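Local coordinates for 401aa long hypothetical glucose-1-phosphate thymidylyltransferase (Sulfolobus tokodaii, PDB 2GGO), which catalyses, as a bifunctional enzyme, steps in the synthesis of UDP-N-acetylglucosamine and UDP-N-acetylgalactosamine, joining a nucleotidyltransferase domain to a hexapeptide-repeat domain, at residues A[318-324]-A[359-365]; A[324-330]-A[365-371]. Numbering follows the deposited sequence.

Contact 1 (A[318-324]-A[359-365]); sequences AEDVNFG and IGGHVRT
This contact stacks two successive coils of the C-terminal left-handed beta-helix, the fold built by hexapeptide repeats: each segment rounds a corner and runs onto a flat face, the two in parallel. At the corner Ala318 N donates to Ile359 O (2.8 Å), and His362 N to Glu319 O (2.8 Å). Gly360 to Val363 form a type II turn; Asp320 (phi/psi 50/45) and His362 (68/17), on adjacent coils, both take the left-handed conformation. Along the face Asn322 N donates to Val363 O (2.8 Å) and Thr365 N to Asn322 O (3.2 Å), with Asn322 opposite Arg364 at a CA-CA distance of 4.8 Å. Gly324 N then reaches Thr365 O at 3.0 Å and Thr365 OG1 at 2.9 Å. Inward, Val321 CG1 packs 3.7 Å from Ile359 CG2. Outside, water 1 links Glu319 OE2 (3.1 Å) to His362 NE2 (2.7 Å), and water 2 donates to Asp320 O (2.7 Å) and Val363 O (3.0 Å). Glu319 also hydrogen-bonds Thr20 and salt-bridges Arg21, tying the corner to the N-terminal domain. Strand 305-308 lies beside 322-323 on the preceding coil, where Phe323 touches Ile306, while Ile359 and Val363 rest on Ile377 of strand 376-377, in the following one.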
loop_
_atom_site.group_PDB
_atom_site.type_symbol
_atom_site.label_atom_id
_atom_site.label_comp_id
_atom_site.label_asym_id
_atom_site.label_seq_id
_atom_site.Cartn_x
_atom_site.Cartn_y
_atom_site.Cartn_z
ATOM N N ALA A 318 9.580 8.073 -2.636
ATOM C CA ALA A 318 10.015 6.706 -2.613
ATOM C C ALA A 318 11.465 6.609 -2.159
ATOM O O ALA A 318 11.908 7.521 -1.399
ATOM C CB ALA A 318 9.729 6.034 -3.911
ATOM N N GLU A 319 12.201 5.557 -2.509
ATOM C CA GLU A 319 13.531 5.360 -1.928
ATOM C C GLU A 319 14.632 6.032 -2.682
ATOM O O GLU A 319 14.538 6.224 -3.871
ATOM C CB GLU A 319 13.863 3.839 -1.775
ATOM C CG GLU A 319 14.140 3.005 -3.126
ATOM C CD GLU A 319 12.913 2.715 -3.948
ATOM O OE1 GLU A 319 11.826 3.045 -3.501
ATOM O OE2 GLU A 319 13.008 2.160 -5.072
ATOM N N ASP A 320 15.679 6.388 -1.973
ATOM C CA ASP A 320 16.873 7.055 -2.505
ATOM C C ASP A 320 16.582 8.278 -3.377
ATOM O O ASP A 320 17.173 8.451 -4.428
ATOM C CB ASP A 320 17.802 6.027 -3.155
ATOM C CG ASP A 320 18.218 4.894 -2.175
ATOM O OD1 ASP A 320 18.600 5.212 -1.001
ATOM O OD2 ASP A 320 18.184 3.667 -2.557
ATOM N N VAL A 321 15.660 9.138 -2.922
ATOM C CA VAL A 321 15.346 10.386 -3.593
ATOM C C VAL A 321 16.215 11.437 -2.973
ATOM O O VAL A 321 16.565 11.310 -1.792
ATOM C CB VAL A 321 13.839 10.738 -3.505
ATOM C CG1 VAL A 321 13.485 12.152 -4.313
ATOM C CG2 VAL A 321 13.030 9.622 -4.235
ATOM N N ASN A 322 16.676 12.407 -3.762
ATOM C CA ASN A 322 17.376 13.563 -3.167
ATOM C C ASN A 322 16.689 14.806 -3.587
ATOM O O ASN A 322 16.546 14.961 -4.717
ATOM C CB ASN A 322 18.874 13.677 -3.605
ATOM C CG ASN A 322 19.700 12.414 -3.213
ATOM O OD1 ASN A 322 20.008 12.176 -2.052
ATOM N ND2 ASN A 322 19.976 11.560 -4.204
ATOM N N PHE A 323 16.369 15.703 -2.651
ATOM C CA PHE A 323 15.846 16.997 -3.032
ATOM C C PHE A 323 16.916 17.966 -3.168
ATOM O O PHE A 323 17.604 18.246 -2.193
ATOM C CB PHE A 323 14.739 17.568 -2.058
ATOM C CG PHE A 323 13.372 17.082 -2.461
ATOM C CD1 PHE A 323 13.291 16.055 -3.391
ATOM C CD2 PHE A 323 12.204 17.628 -1.982
ATOM C CE1 PHE A 323 12.015 15.590 -3.836
ATOM C CE2 PHE A 323 10.965 17.171 -2.380
ATOM C CZ PHE A 323 10.887 16.125 -3.288
ATOM N N GLY A 324 17.035 18.575 -4.332
ATOM C CA GLY A 324 17.823 19.840 -4.275
ATOM C C GLY A 324 17.262 20.951 -3.407
ATOM O O GLY A 324 16.005 21.145 -3.300
ATOM N N ILE A 359 6.516 10.642 -5.746
ATOM C CA ILE A 359 7.894 10.661 -6.273
ATOM C C ILE A 359 8.537 9.251 -6.289
ATOM O O ILE A 359 8.744 8.645 -5.217
ATOM C CB ILE A 359 8.760 11.565 -5.421
ATOM C CG1 ILE A 359 8.088 12.924 -5.112
ATOM C CG2 ILE A 359 10.195 11.677 -5.992
ATOM C CD1 ILE A 359 7.991 14.003 -6.226
ATOM N N GLY A 360 8.930 8.782 -7.475
ATOM C CA GLY A 360 9.576 7.506 -7.644
ATOM C C GLY A 360 10.947 7.421 -7.015
ATOM O O GLY A 360 11.562 8.442 -6.724
ATOM N N GLY A 361 11.414 6.193 -6.770
ATOM C CA GLY A 361 12.743 5.961 -6.329
ATOM C C GLY A 361 13.837 6.574 -7.159
ATOM O O GLY A 361 13.762 6.613 -8.402
ATOM N N HIS A 362 14.863 7.049 -6.478
ATOM C CA HIS A 362 16.124 7.477 -7.146
ATOM C C HIS A 362 15.955 8.706 -8.006
ATOM O O HIS A 362 16.773 9.001 -8.869
ATOM C CB HIS A 362 16.727 6.379 -8.036
ATOM C CG HIS A 362 17.007 5.100 -7.307
ATOM N ND1 HIS A 362 18.169 4.898 -6.583
ATOM C CD2 HIS A 362 16.290 3.949 -7.208
ATOM C CE1 HIS A 362 18.152 3.670 -6.079
ATOM N NE2 HIS A 362 16.987 3.114 -6.374
ATOM N N VAL A 363 14.866 9.409 -7.794
ATOM C CA VAL A 363 14.730 10.774 -8.237
ATOM C C VAL A 363 15.688 11.798 -7.647
ATOM O O VAL A 363 16.028 11.808 -6.431
ATOM C CB VAL A 363 13.202 11.213 -8.179
ATOM C CG1 VAL A 363 13.030 12.759 -8.284
ATOM C CG2 VAL A 363 12.468 10.596 -9.212
ATOM N N ARG A 364 16.118 12.756 -8.482
ATOM C CA ARG A 364 16.989 13.852 -7.977
ATOM C C ARG A 364 16.352 15.140 -8.471
ATOM O O ARG A 364 16.104 15.243 -9.625
ATOM C CB ARG A 364 18.466 13.708 -8.454
ATOM C CG ARG A 364 19.345 14.897 -7.883
ATOM C CD ARG A 364 20.923 14.782 -8.005
ATOM N NE ARG A 364 21.565 13.843 -7.049
ATOM C CZ ARG A 364 21.923 14.104 -5.768
ATOM N NH1 ARG A 364 21.673 15.301 -5.186
ATOM N NH2 ARG A 364 22.530 13.135 -5.054
ATOM N N THR A 365 15.981 16.088 -7.608
ATOM C CA THR A 365 15.412 17.303 -8.238
ATOM C C THR A 365 16.522 18.334 -8.180
ATOM O O THR A 365 17.307 18.316 -7.258
ATOM C CB THR A 365 14.257 17.837 -7.489
ATOM O OG1 THR A 365 14.780 18.149 -6.166
ATOM C CG2 THR A 365 13.296 16.771 -7.229
HETATM O O HOH W 1 15.652 0.821 -5.830
HETATM O O HOH W 2 18.613 10.308 -5.831
#

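Contact 2 (A[324-330]-A[365-371]); sequences GAGTLIA and TGINVTI
Ile371 packs against the inward side of 324-330, its CB 4.3 Å from Ile329 CG1 and its CD1 4.0 Å from Thr327 CG2; both isoleucines are in the mt rotamer. They belong to neighbouring coils of a left-handed parallel beta-helix, and the two segments turn the next corner in step. Gly324-Thr327 and Gly366-Val369 are both type II turns, with Gly326 (phi/psi 85/10) and Asn368 (61/27) at the equivalent left-handed position and their CA atoms 4.1 Å apart. Gly324 has no room for a CB, which would run into Thr365 O and Ile367 N. The turn Gly324-Thr327 is closed by Thr327 N to Gly324 O (2.9 Å) and by a very short bond from Thr327 OG1 to the same Gly324 O (2.5 Å). Thr365 OG1 donates to Thr327 OG1 at 2.9 Å and receives Gly324 N at 2.9 Å, so the threonines link the coils inside the corner. Past it, parallel pairing sets Leu328 beside Thr370 and Ile329 beside Ile371: Ile371 N donates to Leu328 O (3.1 Å) and Ala330 N to Ile371 O (3.0 Å). Water 3 donates to Gly326 O at 2.9 Å. On the far side of 370-371 runs strand 388-389, with Ile371 against Val389 and Thr370 against Val388; Ile329 packs inward on Phe323 and Ala357.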
loop_
_atom_site.group_PDB
_atom_site.type_symbol
_atom_site.label_atom_id
_atom_site.label_comp_id
_atom_site.label_asym_id
_atom_site.label_seq_id
_atom_site.Cartn_x
_atom_site.Cartn_y
_atom_site.Cartn_z
ATOM N N GLY A 324 17.035 18.575 -4.332
ATOM C CA GLY A 324 17.823 19.840 -4.275
ATOM C C GLY A 324 17.262 20.951 -3.407
ATOM O O GLY A 324 16.005 21.145 -3.300
ATOM N N ALA A 325 18.172 21.744 -2.847
ATOM C CA ALA A 325 17.862 22.990 -2.091
ATOM C C ALA A 325 16.802 23.694 -2.768
ATOM O O ALA A 325 16.782 23.815 -4.046
ATOM C CB ALA A 325 19.080 23.910 -1.850
ATOM N N GLY A 326 15.792 23.960 -2.003
ATOM C CA GLY A 326 14.664 24.765 -2.489
ATOM C C GLY A 326 13.586 24.055 -3.239
ATOM O O GLY A 326 12.791 24.749 -3.750
ATOM N N THR A 327 13.534 22.688 -3.310
ATOM C CA THR A 327 12.377 22.096 -4.057
ATOM C C THR A 327 11.189 22.242 -3.137
ATOM O O THR A 327 11.373 21.875 -1.970
ATOM C CB THR A 327 12.747 20.692 -4.155
ATOM O OG1 THR A 327 14.059 20.573 -4.720
ATOM C CG2 THR A 327 11.650 19.738 -4.700
ATOM N N LEU A 328 9.955 22.427 -3.599
ATOM C CA LEU A 328 8.823 22.778 -2.771
ATOM C C LEU A 328 7.768 22.001 -3.506
ATOM O O LEU A 328 7.784 21.919 -4.692
ATOM C CB LEU A 328 8.348 24.228 -2.846
ATOM C CG LEU A 328 9.478 25.195 -2.633
ATOM C CD1 LEU A 328 9.166 26.515 -2.680
ATOM C CD2 LEU A 328 9.523 24.926 -1.059
ATOM N N ILE A 329 6.985 21.260 -2.766
ATOM C CA ILE A 329 5.779 20.643 -3.250
ATOM C C ILE A 329 4.564 21.438 -2.856
ATOM O O ILE A 329 4.394 21.849 -1.713
ATOM C CB ILE A 329 5.644 19.168 -2.705
ATOM C CG1 ILE A 329 6.924 18.392 -3.046
ATOM C CG2 ILE A 329 4.313 18.541 -3.320
ATOM C CD1 ILE A 329 6.903 16.972 -2.653
ATOM N N ALA A 330 3.660 21.645 -3.794
ATOM C CA ALA A 330 2.436 22.315 -3.515
ATOM C C ALA A 330 1.417 21.251 -3.109
ATOM O O ALA A 330 1.375 20.212 -3.733
ATOM C CB ALA A 330 1.993 22.925 -4.757
ATOM N N THR A 365 15.981 16.088 -7.608
ATOM C CA THR A 365 15.412 17.303 -8.238
ATOM C C THR A 365 16.522 18.334 -8.180
ATOM O O THR A 365 17.307 18.316 -7.258
ATOM C CB THR A 365 14.257 17.837 -7.489
ATOM O OG1 THR A 365 14.780 18.149 -6.166
ATOM C CG2 THR A 365 13.296 16.771 -7.229
ATOM N N GLY A 366 16.676 19.200 -9.182
ATOM C CA GLY A 366 17.538 20.340 -9.020
ATOM C C GLY A 366 17.154 21.330 -7.952
ATOM O O GLY A 366 16.042 21.175 -7.440
ATOM N N ILE A 367 18.054 22.221 -7.501
ATOM C CA ILE A 367 17.565 23.403 -6.658
ATOM C C ILE A 367 16.341 24.129 -7.153
ATOM O O ILE A 367 16.172 24.330 -8.379
ATOM C CB ILE A 367 18.616 24.464 -6.364
ATOM C CG1 ILE A 367 19.121 24.961 -7.771
ATOM C CG2 ILE A 367 19.741 23.805 -5.765
ATOM C CD1 ILE A 367 20.158 26.256 -7.778
ATOM N N ASN A 368 15.522 24.593 -6.212
ATOM C CA ASN A 368 14.443 25.545 -6.504
ATOM C C ASN A 368 13.456 25.009 -7.462
ATOM O O ASN A 368 12.890 25.750 -8.252
ATOM C CB ASN A 368 15.058 26.778 -7.159
ATOM C CG ASN A 368 14.440 28.000 -6.706
ATOM O OD1 ASN A 368 13.589 28.001 -5.802
ATOM N ND2 ASN A 368 14.915 29.139 -7.244
ATOM N N VAL A 369 13.348 23.703 -7.465
ATOM C CA VAL A 369 12.295 22.990 -8.166
ATOM C C VAL A 369 10.910 23.170 -7.421
ATOM O O VAL A 369 10.772 23.134 -6.127
ATOM C CB VAL A 369 12.795 21.562 -8.544
ATOM C CG1 VAL A 369 11.688 20.581 -8.500
ATOM C CG2 VAL A 369 13.305 21.481 -10.205
ATOM N N THR A 370 9.896 23.417 -8.247
ATOM C CA THR A 370 8.487 23.641 -7.973
ATOM C C THR A 370 7.678 22.457 -8.579
ATOM O O THR A 370 7.638 22.263 -9.791
ATOM C CB THR A 370 8.054 24.945 -8.735
ATOM O OG1 THR A 370 8.856 26.061 -8.355
ATOM C CG2 THR A 370 6.633 25.324 -8.497
ATOM N N ILE A 371 7.083 21.648 -7.711
ATOM C CA ILE A 371 6.140 20.535 -8.044
ATOM C C ILE A 371 4.641 20.797 -7.754
ATOM O O ILE A 371 4.266 21.057 -6.652
ATOM C CB ILE A 371 6.619 19.304 -7.228
ATOM C CG1 ILE A 371 8.119 19.129 -7.547
ATOM C CG2 ILE A 371 5.690 18.033 -7.560
ATOM C CD1 ILE A 371 8.835 17.998 -6.946
HETATM O O HOH W 3 12.504 27.469 -2.727
#

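From the N-terminal end, 318-324 rounds one corner and 324-330 continues through the next. The chain then leaves for an excursion containing strands 340-343 and 346-349 before rejoining the beta-helix at strand 358-359. Contact 1 closes the loop from 324 to 359, which takes in 324-330 and the excursion; contact 2 closes the one from 330 to 365. The segments alternate, so the contacts cross rather than nest, and they share Gly324 and Thr365. Together they zip two coils across consecutive faces, their centres about 11 Å apart. Inside, Phe323 CE2 meets Ile329 CD1 at 4.1 Å and Ile359 CD1 meets Ile371 CD1 at 4.1 Å, so side chains from all three faces share one hydrophobic interior.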